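Local atomic coordinates of proton-dependent oligopeptide transporter family protein (Xanthomonas campestris, PDB entry 6EI3), a protein that probably couples proton movement to the transport of small peptides across the membrane, as a POT-family member of the Major Facilitator Superfamily. Residues F54-F59 with T440-N445; L293-L298 with L488-Y493; A297-F302 with S369-S374. All coordinates share one frame; numbering follows the deposited sequence.

Contact 1 (F54-F59 with T440-N445); sequences FMIGVF and TTTVGN. With 78M ((2S)-2,3-dihydroxypropyl(7Z)-pentadec-7-enoate), chain G.
The carbonyl oxygen of Thr441 is gripped twice by Asn445: by its backbone N and by its side-chain ND2, the latter at 2.8 Å from Thr441 O with a nearly straight N-H...O angle of 171°. ND2 sits well above the carbonyl plane, yet the acceptor lies in the amide plane of Asn445. Asp307 takes another bond from ND2, and His52, a little earlier on helix 40-60, bonds to OD1, so both ends of the amide are satisfied and its rotation is fixed. Held this way, OD1 presses on the opposing helix, 3.4 Å from Met55 CB, while Asn445 CB meets Ile56 CG1.

Thr441 also faces helix 40-60. Its methyl is anti to the backbone N, and CG2 rests over one face of the Phe59 ring, 3.7 Å from the centroid, in a CH-pi contact displaced toward the rim. Lys118 adds a cation-pi contact to this ring. Beside it, Thr442 OG1 makes a weak 3.4 Å hydrogen bond to Ile56 O. Ile56 CG2 lies 3.7 Å from C12 of the lipid 78M of chain G.

The segments run antiparallel at 163°, consistent with the seam between the two halves of an MFS transporter. Direct polar bonding between them is slight: satisfied by Thr441, His52 and Asp307, the amide can pack oxygen and carbon against Met55 and Ile56.

Contact 2 (L293-L298 with L488-Y493); sequences LVIFAL and LAFGLY. With 78M ((2S)-2,3-dihydroxypropyl(7Z)-pentadec-7-enoate), chain O; 78M ((2S)-2,3-dihydroxypropyl(7Z)-pentadec-7-enoate), chain C.
Tyr493, Leu298 and Phe490 carry this contact, an antiparallel helix pair of the MFS fold in which helix 281-306 meets helix 471-495 at 159° with 9.8 Å between the axes. It illustrates how a helix interface can be built almost wholly from carbon contacts, with two aromatic rings packed against aliphatic branches.

Leu298 reaches across with both methyls divided between partners: CD1 goes to Tyr493 CB at 3.8 Å, crossing that side chain at about a right angle, and CD2 to Ala489 CB. Its CB is left against Phe490 CD2. The Phe490 ring turns its CE2 corner toward Ile295, where the backbone O lies at the ring edge, 3.6 Å from CE2, and the CG2 methyl packs on CE2 as well. Beyond the two segments, Met367, Thr368 and Ile371 of helix 363-389 also touch Phe490.

Tyr493 has CG anti to its backbone N (chi1 -176°), and the ring extends to the earlier turn of helix 281-306. Val294 CG1 sits over one face, 3.7 Å from the centroid and 17° off the normal, a CH-pi contact. Ile295 contributes CG1 to CE2 at 3.6 Å, with its CD1 at the edge of the ring. At its far end the phenol reaches bound lipid: Tyr493 OH shares a 2.7 Å hydrogen bond with O21, a glycerol hydroxyl of 78M of chain O.

Contact 3 (A297-F302 with S369-S374); sequences ALVTPF and SGIAFS. With 78M ((2S)-2,3-dihydroxypropyl(7Z)-pentadec-7-enoate), chain O; 78M ((2S)-2,3-dihydroxypropyl(7Z)-pentadec-7-enoate), chain J; 78M ((2S)-2,3-dihydroxypropyl(7Z)-pentadec-7-enoate), chain F.
Within the MFS fold, helices 281-306 and 363-389 run side by side in the same direction here, inclined by 29° with 9.6 Å between the axes; their closest CA pair is Phe302 with Ile371, one residue past a proline kink. Pro301 has no backbone N-H to give, and Phe302 N bonds to Val299 O at 2.8 Å. Thr300 OG1 donates at 2.7 Å to Ala297 O, the carbonyl that the proline cannot pair with, and Trp447 NE1 also bonds to that hydroxyl. Leu298 O, which an unbroken helix would pair with the Phe302 amide, instead has the Ile371 CD1 methyl 3.9 Å away. The same methyl meets Val299 CG2 at 4.2 Å.

Phe302 approaches Ser374 with its ring edge: CG is anti to the backbone N (chi1 166°), and CD1 comes to 3.7 Å from Ser374 CB, near the ring plane. The serine hydroxyl turns back to its own helix, OG donating to Ile371 O at 2.8 Å.

Lipid flanks the pair: Pro301 CG lies near 78M of chain O, Ala372 and Phe373 near 78M of chain J. With the Ser374 hydroxyl so engaged, methyls, a ring edge and two carbonyl oxygens meet by van der Waals contact, without a polar bond.

Contacts 2 and 3 start from neighbouring turns of helix 281-306, share Ala297 and Leu298, and have centres about 9 Å apart; Phe490 of contact 2 packs on Val299 and Ile371 of contact 3, so helices 281-306, 363-389 and 471-495 meet as a trio. Contact 1 lies closer to the centre of the molecule, about 5 Å from it, and its own centre is about 15 Å from that of contact 3 and 19 Å from that of contact 2. The connection runs through helix 430-456, where Thr440 packs against Phe296, Val299 and Thr300. In sequence, contact 1 spans contact 3 and interlocks with contact 2, joining distant helices outward from the centre, with bound lipid beside all three.

Contact 1 (F54-F59 with T440-N445)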
loop_
_atom_site.group_PDB
_atom_site.type_symbol
_atom_site.label_atom_id
_atom_site.label_comp_id
_atom_site.label_asym_id
_atom_site.label_seq_id
_atom_site.Cartn_x
_atom_site.Cartn_y
_atom_site.Cartn_z
ATOM N N PHE A 54 -1.323 10.421 4.158
ATOM C CA PHE A 54 -1.103 10.536 2.708
ATOM C C PHE A 54 -1.143 9.126 2.037
ATOM O O PHE A 54 -1.838 8.945 1.040
ATOM C CB PHE A 54 0.253 11.228 2.435
ATOM C CG PHE A 54 0.672 11.227 0.989
ATOM C CD1 PHE A 54 0.096 12.113 0.079
ATOM C CD2 PHE A 54 1.644 10.347 0.532
ATOM C CE1 PHE A 54 0.486 12.112 -1.263
ATOM C CE2 PHE A 54 2.017 10.327 -0.816
ATOM C CZ PHE A 54 1.436 11.205 -1.703
ATOM N N MET A 55 -0.386 8.143 2.592
ATOM C CA MET A 55 -0.367 6.749 2.118
ATOM C C MET A 55 -1.783 6.134 2.173
ATOM O O MET A 55 -2.186 5.419 1.254
ATOM C CB MET A 55 0.638 5.913 2.918
ATOM C CG MET A 55 2.112 6.260 2.595
ATOM S SD MET A 55 2.487 6.220 0.810
ATOM C CE MET A 55 2.394 4.479 0.520
ATOM N N ILE A 56 -2.546 6.462 3.226
ATOM C CA ILE A 56 -3.932 6.008 3.365
ATOM C C ILE A 56 -4.767 6.481 2.163
ATOM O O ILE A 56 -5.425 5.659 1.540
ATOM C CB ILE A 56 -4.526 6.406 4.736
ATOM C CG1 ILE A 56 -4.087 5.370 5.788
ATOM C CG2 ILE A 56 -6.065 6.501 4.665
ATOM C CD1 ILE A 56 -4.229 5.764 7.200
ATOM N N GLY A 57 -4.661 7.766 1.810
ATOM C CA GLY A 57 -5.379 8.335 0.675
ATOM C C GLY A 57 -4.981 7.706 -0.639
ATOM O O GLY A 57 -5.839 7.369 -1.463
ATOM N N VAL A 58 -3.651 7.556 -0.847
ATOM C CA VAL A 58 -3.092 6.967 -2.057
ATOM C C VAL A 58 -3.664 5.564 -2.323
ATOM O O VAL A 58 -3.951 5.241 -3.467
ATOM C CB VAL A 58 -1.544 6.960 -2.029
ATOM C CG1 VAL A 58 -0.965 6.186 -3.222
ATOM C CG2 VAL A 58 -0.989 8.385 -2.004
ATOM N N PHE A 59 -3.843 4.750 -1.270
ATOM C CA PHE A 59 -4.282 3.364 -1.422
ATOM C C PHE A 59 -5.767 3.160 -1.155
ATOM O O PHE A 59 -6.273 2.061 -1.384
ATOM C CB PHE A 59 -3.394 2.443 -0.578
ATOM C CG PHE A 59 -2.081 2.190 -1.289
ATOM C CD1 PHE A 59 -1.014 3.076 -1.155
ATOM C CD2 PHE A 59 -1.903 1.054 -2.073
ATOM C CE1 PHE A 59 0.206 2.840 -1.809
ATOM C CE2 PHE A 59 -0.678 0.807 -2.713
ATOM C CZ PHE A 59 0.361 1.712 -2.587
ATOM N N THR A 440 -5.330 -3.298 1.874
ATOM C CA THR A 440 -4.399 -3.965 2.795
ATOM C C THR A 440 -3.324 -2.955 3.233
ATOM O O THR A 440 -3.018 -2.877 4.421
ATOM C CB THR A 440 -3.867 -5.270 2.170
ATOM O OG1 THR A 440 -4.988 -6.085 1.861
ATOM C CG2 THR A 440 -2.962 -6.049 3.092
ATOM N N THR A 441 -2.801 -2.151 2.281
ATOM C CA THR A 441 -1.845 -1.070 2.566
ATOM C C THR A 441 -2.545 0.026 3.352
ATOM O O THR A 441 -1.967 0.503 4.327
ATOM C CB THR A 441 -1.280 -0.490 1.268
ATOM O OG1 THR A 441 -0.484 -1.492 0.658
ATOM C CG2 THR A 441 -0.415 0.768 1.507
ATOM N N THR A 442 -3.785 0.439 2.940
ATOM C CA THR A 442 -4.536 1.477 3.672
ATOM C C THR A 442 -4.612 1.070 5.148
ATOM O O THR A 442 -4.230 1.862 6.010
ATOM C CB THR A 442 -5.955 1.696 3.068
ATOM O OG1 THR A 442 -5.834 2.325 1.798
ATOM C CG2 THR A 442 -6.860 2.579 3.943
ATOM N N VAL A 443 -5.069 -0.181 5.428
ATOM C CA VAL A 443 -5.261 -0.677 6.804
ATOM C C VAL A 443 -3.904 -0.802 7.554
ATOM O O VAL A 443 -3.837 -0.375 8.704
ATOM C CB VAL A 443 -6.152 -1.946 6.869
ATOM C CG1 VAL A 443 -6.303 -2.470 8.300
ATOM C CG2 VAL A 443 -7.534 -1.658 6.280
ATOM N N GLY A 444 -2.836 -1.281 6.900
ATOM C CA GLY A 444 -1.527 -1.312 7.549
ATOM C C GLY A 444 -1.056 0.076 7.989
ATOM O O GLY A 444 -0.475 0.229 9.071
ATOM N N ASN A 445 -1.336 1.115 7.175
ATOM C CA ASN A 445 -0.998 2.500 7.509
ATOM C C ASN A 445 -1.858 3.033 8.643
ATOM O O ASN A 445 -1.357 3.810 9.448
ATOM C CB ASN A 445 -1.014 3.414 6.268
ATOM C CG ASN A 445 0.224 3.216 5.442
ATOM O OD1 ASN A 445 1.237 3.888 5.632
ATOM N ND2 ASN A 445 0.217 2.207 4.599
HETATM O O21 78M G . -2.305 16.106 14.064
HETATM C C20 78M G . -2.870 17.063 13.175
HETATM C C18 78M G . -2.357 16.854 11.769
HETATM O O19 78M G . -1.001 17.299 11.666
HETATM C C17 78M G . -3.200 17.547 10.721
HETATM O O2 78M G . -3.473 16.575 9.679
HETATM C C1 78M G . -2.656 16.524 8.618
HETATM O O1 78M G . -1.629 17.140 8.531
HETATM C C2 78M G . -3.170 15.576 7.579
HETATM C C3 78M G . -2.848 15.977 6.147
HETATM C C4 78M G . -2.657 14.764 5.263
HETATM C C5 78M G . -2.796 15.024 3.779
HETATM C C6 78M G . -3.085 13.764 2.967
HETATM C C7 78M G . -4.534 13.394 2.957
HETATM C C8 78M G . -5.080 12.378 2.316
HETATM C C9 78M G . -6.535 12.030 2.292
HETATM C C10 78M G . -6.907 10.905 3.247
HETATM C C11 78M G . -8.239 10.244 2.929
HETATM C C12 78M G . -8.574 9.117 3.880
HETATM C C13 78M G . -9.712 8.213 3.452
HETATM C C15 78M G . -11.084 6.185 4.075
HETATM C C14 78M G . -9.845 6.997 4.344
#

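Contact 2 (L293-L298 with L488-Y493)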
loop_
_atom_site.group_PDB
_atom_site.type_symbol
_atom_site.label_atom_id
_atom_site.label_comp_id
_atom_site.label_asym_id
_atom_site.label_seq_id
_atom_site.Cartn_x
_atom_site.Cartn_y
_atom_site.Cartn_z
ATOM N N LEU A 293 -9.773 -12.274 1.799
ATOM C CA LEU A 293 -9.924 -11.089 2.637
ATOM C C LEU A 293 -9.323 -11.336 4.031
ATOM O O LEU A 293 -8.682 -10.430 4.570
ATOM C CB LEU A 293 -11.409 -10.633 2.709
ATOM C CG LEU A 293 -11.750 -9.406 3.603
ATOM C CD1 LEU A 293 -11.086 -8.120 3.105
ATOM C CD2 LEU A 293 -13.259 -9.202 3.706
ATOM N N VAL A 294 -9.479 -12.569 4.582
ATOM C CA VAL A 294 -8.886 -12.936 5.874
ATOM C C VAL A 294 -7.348 -12.968 5.762
ATOM O O VAL A 294 -6.672 -12.367 6.599
ATOM C CB VAL A 294 -9.475 -14.230 6.488
ATOM C CG1 VAL A 294 -8.775 -14.582 7.802
ATOM C CG2 VAL A 294 -10.972 -14.069 6.726
ATOM N N ILE A 295 -6.812 -13.644 4.721
ATOM C CA ILE A 295 -5.370 -13.703 4.443
ATOM C C ILE A 295 -4.811 -12.261 4.326
ATOM O O ILE A 295 -3.804 -11.945 4.970
ATOM C CB ILE A 295 -5.107 -14.589 3.187
ATOM C CG1 ILE A 295 -5.255 -16.076 3.551
ATOM C CG2 ILE A 295 -3.737 -14.335 2.565
ATOM C CD1 ILE A 295 -5.962 -16.926 2.523
ATOM N N PHE A 296 -5.493 -11.389 3.543
ATOM C CA PHE A 296 -5.109 -9.975 3.365
ATOM C C PHE A 296 -5.138 -9.196 4.686
ATOM O O PHE A 296 -4.220 -8.436 4.949
ATOM C CB PHE A 296 -5.982 -9.267 2.303
ATOM C CG PHE A 296 -5.672 -9.567 0.844
ATOM C CD1 PHE A 296 -4.728 -10.534 0.492
ATOM C CD2 PHE A 296 -6.326 -8.885 -0.174
ATOM C CE1 PHE A 296 -4.462 -10.820 -0.854
ATOM C CE2 PHE A 296 -6.062 -9.178 -1.518
ATOM C CZ PHE A 296 -5.131 -10.138 -1.846
ATOM N N ALA A 297 -6.160 -9.414 5.523
ATOM C CA ALA A 297 -6.285 -8.741 6.832
ATOM C C ALA A 297 -5.071 -9.043 7.729
ATOM O O ALA A 297 -4.551 -8.161 8.421
ATOM C CB ALA A 297 -7.581 -9.176 7.528
ATOM N N LEU A 298 -4.616 -10.294 7.686
ATOM C CA LEU A 298 -3.489 -10.798 8.469
ATOM C C LEU A 298 -2.136 -10.338 7.960
ATOM O O LEU A 298 -1.145 -10.453 8.679
ATOM C CB LEU A 298 -3.576 -12.332 8.558
ATOM C CG LEU A 298 -4.722 -12.853 9.414
ATOM C CD1 LEU A 298 -4.903 -14.360 9.244
ATOM C CD2 LEU A 298 -4.514 -12.500 10.885
ATOM N N LEU A 488 2.464 -15.417 13.342
ATOM C CA LEU A 488 1.884 -16.538 14.067
ATOM C C LEU A 488 0.409 -16.716 13.684
ATOM O O LEU A 488 0.021 -17.827 13.349
ATOM C CB LEU A 488 2.068 -16.375 15.606
ATOM C CG LEU A 488 1.392 -17.439 16.492
ATOM C CD1 LEU A 488 2.014 -18.817 16.297
ATOM C CD2 LEU A 488 1.425 -17.035 17.971
ATOM N N ALA A 489 -0.395 -15.625 13.702
ATOM C CA ALA A 489 -1.829 -15.689 13.363
ATOM C C ALA A 489 -2.005 -16.098 11.901
ATOM O O ALA A 489 -2.800 -16.988 11.616
ATOM C CB ALA A 489 -2.508 -14.357 13.642
ATOM N N PHE A 490 -1.198 -15.520 10.994
ATOM C CA PHE A 490 -1.208 -15.886 9.572
ATOM C C PHE A 490 -0.932 -17.391 9.394
ATOM O O PHE A 490 -1.670 -18.064 8.696
ATOM C CB PHE A 490 -0.176 -15.059 8.772
ATOM C CG PHE A 490 -0.309 -15.206 7.270
ATOM C CD1 PHE A 490 0.254 -16.290 6.608
ATOM C CD2 PHE A 490 -0.996 -14.261 6.523
ATOM C CE1 PHE A 490 0.102 -16.443 5.225
ATOM C CE2 PHE A 490 -1.135 -14.403 5.140
ATOM C CZ PHE A 490 -0.576 -15.490 4.499
ATOM N N GLY A 491 0.127 -17.881 10.022
ATOM C CA GLY A 491 0.562 -19.273 9.930
ATOM C C GLY A 491 -0.465 -20.277 10.397
ATOM O O GLY A 491 -0.592 -21.356 9.799
ATOM N N LEU A 492 -1.205 -19.930 11.474
ATOM C CA LEU A 492 -2.240 -20.817 12.017
ATOM C C LEU A 492 -3.442 -20.858 11.078
ATOM O O LEU A 492 -4.018 -21.923 10.876
ATOM C CB LEU A 492 -2.640 -20.416 13.449
ATOM C CG LEU A 492 -1.546 -20.588 14.534
ATOM C CD1 LEU A 492 -1.867 -19.751 15.768
ATOM C CD2 LEU A 492 -1.375 -22.051 14.935
ATOM N N TYR A 493 -3.775 -19.713 10.459
ATOM C CA TYR A 493 -4.856 -19.629 9.474
ATOM C C TYR A 493 -4.452 -20.404 8.188
ATOM O O TYR A 493 -5.241 -21.201 7.683
ATOM C CB TYR A 493 -5.217 -18.162 9.148
ATOM C CG TYR A 493 -6.394 -18.066 8.201
ATOM C CD1 TYR A 493 -7.703 -18.209 8.665
ATOM C CD2 TYR A 493 -6.200 -17.951 6.826
ATOM C CE1 TYR A 493 -8.788 -18.186 7.787
ATOM C CE2 TYR A 493 -7.276 -17.933 5.940
ATOM C CZ TYR A 493 -8.568 -18.024 6.427
ATOM O OH TYR A 493 -9.614 -17.992 5.540
HETATM O O21 78M O . -11.895 -18.860 6.751
HETATM C C20 78M O . -12.849 -17.965 6.203
HETATM C C18 78M O . -13.259 -16.917 7.210
HETATM O O19 78M O . -13.803 -17.541 8.376
HETATM C C17 78M O . -14.255 -15.934 6.647
HETATM O O2 78M O . -14.203 -14.776 7.514
HETATM C C1 78M O . -14.756 -13.637 7.078
HETATM O O1 78M O . -15.435 -13.552 6.087
HETATM C C2 78M O . -14.409 -12.486 7.977
HETATM C C3 78M O . -13.608 -11.398 7.274
HETATM C C4 78M O . -12.502 -10.818 8.146
HETATM C C5 78M O . -12.674 -9.352 8.507
HETATM C C6 78M O . -12.260 -8.364 7.409
HETATM C C7 78M O . -10.946 -7.713 7.697
HETATM C C8 78M O . -10.742 -6.448 8.024
HETATM C C9 78M O . -9.413 -5.814 8.316
HETATM C C10 78M O . -9.045 -5.945 9.797
HETATM C C11 78M O . -7.624 -6.413 10.059
HETATM C C12 78M O . -7.485 -7.223 11.343
HETATM C C13 78M O . -6.122 -7.861 11.575
HETATM C C15 78M O . -3.850 -7.651 12.630
HETATM C C14 78M O . -5.065 -6.922 12.128
HETATM O O21 78M C . 3.962 -26.584 8.387
HETATM C C20 78M C . 2.957 -25.847 9.071
HETATM C C18 78M C . 3.544 -25.075 10.230
HETATM O O19 78M C . 4.110 -25.986 11.178
HETATM C C17 78M C . 2.531 -24.190 10.917
HETATM O O2 78M C . 3.299 -23.461 11.905
HETATM C C1 78M C . 2.856 -22.263 12.307
HETATM O O1 78M C . 1.854 -21.743 11.895
HETATM C C2 78M C . 3.763 -21.671 13.347
HETATM C C3 78M C . 3.940 -20.162 13.249
HETATM C C4 78M C . 4.771 -19.721 12.050
HETATM C C5 78M C . 6.033 -18.934 12.382
HETATM C C6 78M C . 5.783 -17.531 12.932
HETATM C C7 78M C . 7.045 -16.770 13.197
HETATM C C8 78M C . 7.577 -16.464 14.372
HETATM C C9 78M C . 7.063 -16.831 15.736
HETATM C C10 78M C . 6.387 -15.666 16.448
HETATM C C11 78M C . 5.762 -16.037 17.789
HETATM C C12 78M C . 5.036 -14.894 18.497
HETATM C C13 78M C . 5.933 -13.928 19.270
HETATM C C15 78M C . 6.138 -11.693 20.430
HETATM C C14 78M C . 5.202 -12.730 19.852
#

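Contact 3 (A297-F302 with S369-S374)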
loop_
_atom_site.group_PDB
_atom_site.type_symbol
_atom_site.label_atom_id
_atom_site.label_comp_id
_atom_site.label_asym_id
_atom_site.label_seq_id
_atom_site.Cartn_x
_atom_site.Cartn_y
_atom_site.Cartn_z
ATOM N N ALA A 297 -6.160 -9.414 5.523
ATOM C CA ALA A 297 -6.285 -8.741 6.832
ATOM C C ALA A 297 -5.071 -9.043 7.729
ATOM O O ALA A 297 -4.551 -8.161 8.421
ATOM C CB ALA A 297 -7.581 -9.176 7.528
ATOM N N LEU A 298 -4.616 -10.294 7.686
ATOM C CA LEU A 298 -3.489 -10.798 8.469
ATOM C C LEU A 298 -2.136 -10.338 7.960
ATOM O O LEU A 298 -1.145 -10.453 8.679
ATOM C CB LEU A 298 -3.576 -12.332 8.558
ATOM C CG LEU A 298 -4.722 -12.853 9.414
ATOM C CD1 LEU A 298 -4.903 -14.360 9.244
ATOM C CD2 LEU A 298 -4.514 -12.500 10.885
ATOM N N VAL A 299 -2.098 -9.822 6.724
ATOM C CA VAL A 299 -0.918 -9.259 6.061
ATOM C C VAL A 299 -0.787 -7.751 6.367
ATOM O O VAL A 299 0.310 -7.214 6.249
ATOM C CB VAL A 299 -0.921 -9.569 4.524
ATOM C CG1 VAL A 299 -0.004 -8.627 3.732
ATOM C CG2 VAL A 299 -0.505 -11.014 4.276
ATOM N N THR A 300 -1.883 -7.068 6.757
ATOM C CA THR A 300 -1.847 -5.607 7.044
ATOM C C THR A 300 -0.668 -5.195 7.979
ATOM O O THR A 300 -0.059 -4.182 7.670
ATOM C CB THR A 300 -3.204 -5.059 7.549
ATOM O OG1 THR A 300 -3.563 -5.699 8.780
ATOM C CG2 THR A 300 -4.312 -5.215 6.535
ATOM N N PRO A 301 -0.250 -5.963 9.038
ATOM C CA PRO A 301 0.909 -5.528 9.852
ATOM C C PRO A 301 2.202 -5.483 9.050
ATOM O O PRO A 301 3.076 -4.695 9.389
ATOM C CB PRO A 301 0.973 -6.592 10.944
ATOM C CG PRO A 301 -0.471 -7.050 11.073
ATOM C CD PRO A 301 -0.843 -7.183 9.632
ATOM N N PHE A 302 2.321 -6.286 7.959
ATOM C CA PHE A 302 3.519 -6.201 7.121
ATOM C C PHE A 302 3.619 -4.775 6.544
ATOM O O PHE A 302 4.705 -4.203 6.510
ATOM C CB PHE A 302 3.536 -7.260 5.975
ATOM C CG PHE A 302 4.603 -6.912 4.958
ATOM C CD1 PHE A 302 5.947 -7.180 5.215
ATOM C CD2 PHE A 302 4.282 -6.197 3.804
ATOM C CE1 PHE A 302 6.944 -6.787 4.307
ATOM C CE2 PHE A 302 5.276 -5.798 2.912
ATOM C CZ PHE A 302 6.602 -6.084 3.175
ATOM N N SER A 369 6.666 -16.534 6.320
ATOM C CA SER A 369 8.095 -16.236 6.457
ATOM C C SER A 369 8.373 -14.764 6.205
ATOM O O SER A 369 9.219 -14.189 6.880
ATOM C CB SER A 369 8.919 -17.089 5.497
ATOM O OG SER A 369 8.735 -18.478 5.729
ATOM N N GLY A 370 7.644 -14.176 5.260
ATOM C CA GLY A 370 7.759 -12.776 4.875
ATOM C C GLY A 370 7.365 -11.817 5.980
ATOM O O GLY A 370 8.052 -10.818 6.193
ATOM N N ILE A 371 6.262 -12.124 6.700
ATOM C CA ILE A 371 5.795 -11.281 7.812
ATOM C C ILE A 371 6.814 -11.377 8.951
ATOM O O ILE A 371 7.179 -10.359 9.531
ATOM C CB ILE A 371 4.372 -11.665 8.267
ATOM C CG1 ILE A 371 3.371 -11.610 7.087
ATOM C CG2 ILE A 371 3.899 -10.799 9.460
ATOM C CD1 ILE A 371 2.017 -12.311 7.390
ATOM N N ALA A 372 7.296 -12.601 9.226
ATOM C CA ALA A 372 8.283 -12.888 10.260
ATOM C C ALA A 372 9.608 -12.118 10.016
ATOM O O ALA A 372 10.108 -11.477 10.943
ATOM C CB ALA A 372 8.530 -14.385 10.336
ATOM N N PHE A 373 10.127 -12.122 8.762
ATOM C CA PHE A 373 11.350 -11.397 8.409
ATOM C C PHE A 373 11.217 -9.885 8.552
ATOM O O PHE A 373 12.194 -9.239 8.939
ATOM C CB PHE A 373 11.876 -11.776 7.023
ATOM C CG PHE A 373 12.831 -12.946 7.080
ATOM C CD1 PHE A 373 14.160 -12.764 7.456
ATOM C CD2 PHE A 373 12.403 -14.230 6.770
ATOM C CE1 PHE A 373 15.041 -13.851 7.523
ATOM C CE2 PHE A 373 13.289 -15.310 6.817
ATOM C CZ PHE A 373 14.599 -15.116 7.203
ATOM N N SER A 374 10.005 -9.326 8.325
ATOM C CA SER A 374 9.769 -7.896 8.524
ATOM C C SER A 374 9.879 -7.609 10.052
ATOM O O SER A 374 10.422 -6.581 10.439
ATOM C CB SER A 374 8.432 -7.456 7.926
ATOM O OG SER A 374 7.317 -7.699 8.777
HETATM O O21 78M O . -11.895 -18.860 6.751
HETATM C C20 78M O . -12.849 -17.965 6.203
HETATM C C18 78M O . -13.259 -16.917 7.210
HETATM O O19 78M O . -13.803 -17.541 8.376
HETATM C C17 78M O . -14.255 -15.934 6.647
HETATM O O2 78M O . -14.203 -14.776 7.514
HETATM C C1 78M O . -14.756 -13.637 7.078
HETATM O O1 78M O . -15.435 -13.552 6.087
HETATM C C2 78M O . -14.409 -12.486 7.977
HETATM C C3 78M O . -13.608 -11.398 7.274
HETATM C C4 78M O . -12.502 -10.818 8.146
HETATM C C5 78M O . -12.674 -9.352 8.507
HETATM C C6 78M O . -12.260 -8.364 7.409
HETATM C C7 78M O . -10.946 -7.713 7.697
HETATM C C8 78M O . -10.742 -6.448 8.024
HETATM C C9 78M O . -9.413 -5.814 8.316
HETATM C C10 78M O . -9.045 -5.945 9.797
HETATM C C11 78M O . -7.624 -6.413 10.059
HETATM C C12 78M O . -7.485 -7.223 11.343
HETATM C C13 78M O . -6.122 -7.861 11.575
HETATM C C15 78M O . -3.850 -7.651 12.630
HETATM C C14 78M O . -5.065 -6.922 12.128
HETATM O O21 78M J . 0.281 -28.251 4.305
HETATM C C20 78M J . -0.120 -26.897 4.451
HETATM C C18 78M J . 0.740 -26.181 5.466
HETATM O O19 78M J . 0.687 -26.874 6.718
HETATM C C17 78M J . 0.334 -24.738 5.647
HETATM O O2 78M J . 1.239 -24.168 6.624
HETATM C C1 78M J . 1.738 -22.950 6.380
HETATM O O1 78M J . 1.558 -22.342 5.357
HETATM C C2 78M J . 2.539 -22.445 7.547
HETATM C C3 78M J . 3.806 -21.711 7.133
HETATM C C4 78M J . 4.867 -21.658 8.213
HETATM C C5 78M J . 6.222 -21.248 7.669
HETATM C C6 78M J . 7.282 -20.992 8.737
HETATM C C7 78M J . 8.637 -20.774 8.124
HETATM C C8 78M J . 9.680 -20.124 8.635
HETATM C C9 78M J . 9.781 -19.430 9.968
HETATM C C10 78M J . 9.691 -17.904 9.861
HETATM C C11 78M J . 10.986 -17.188 9.455
HETATM C C12 78M J . 12.010 -16.958 10.568
HETATM C C13 78M J . 11.551 -16.038 11.694
HETATM C C15 78M J . 11.817 -15.374 14.111
HETATM C C14 78M J . 12.464 -16.009 12.902
HETATM O O21 78M F . 28.072 -0.452 18.519
HETATM C C20 78M F . 26.765 -0.998 18.631
HETATM C C18 78M F . 26.765 -2.461 18.256
HETATM O O19 78M F . 27.149 -2.629 16.889
HETATM C C17 78M F . 25.454 -3.156 18.556
HETATM O O2 78M F . 24.470 -2.837 17.540
HETATM C C1 78M F . 24.207 -3.767 16.611
HETATM O O1 78M F . 24.925 -4.707 16.380
HETATM C C2 78M F . 22.905 -3.493 15.915
HETATM C C3 78M F . 22.590 -4.475 14.789
HETATM C C4 78M F . 21.291 -5.237 14.992
HETATM C C5 78M F . 21.439 -6.640 15.558
HETATM C C6 78M F . 20.102 -7.299 15.905
HETATM C C7 78M F . 19.819 -8.538 15.117
HETATM C C8 78M F . 19.206 -8.606 13.947
HETATM C C9 78M F . 18.919 -9.846 13.155
HETATM C C10 78M F . 20.175 -10.543 12.616
HETATM C C11 78M F . 19.981 -12.016 12.283
HETATM C C12 78M F . 19.425 -12.295 10.895
HETATM C C13 78M F . 18.955 -13.725 10.700
HETATM C C15 78M F . 18.019 -15.468 9.137
HETATM C C14 78M F . 18.502 -14.043 9.288
#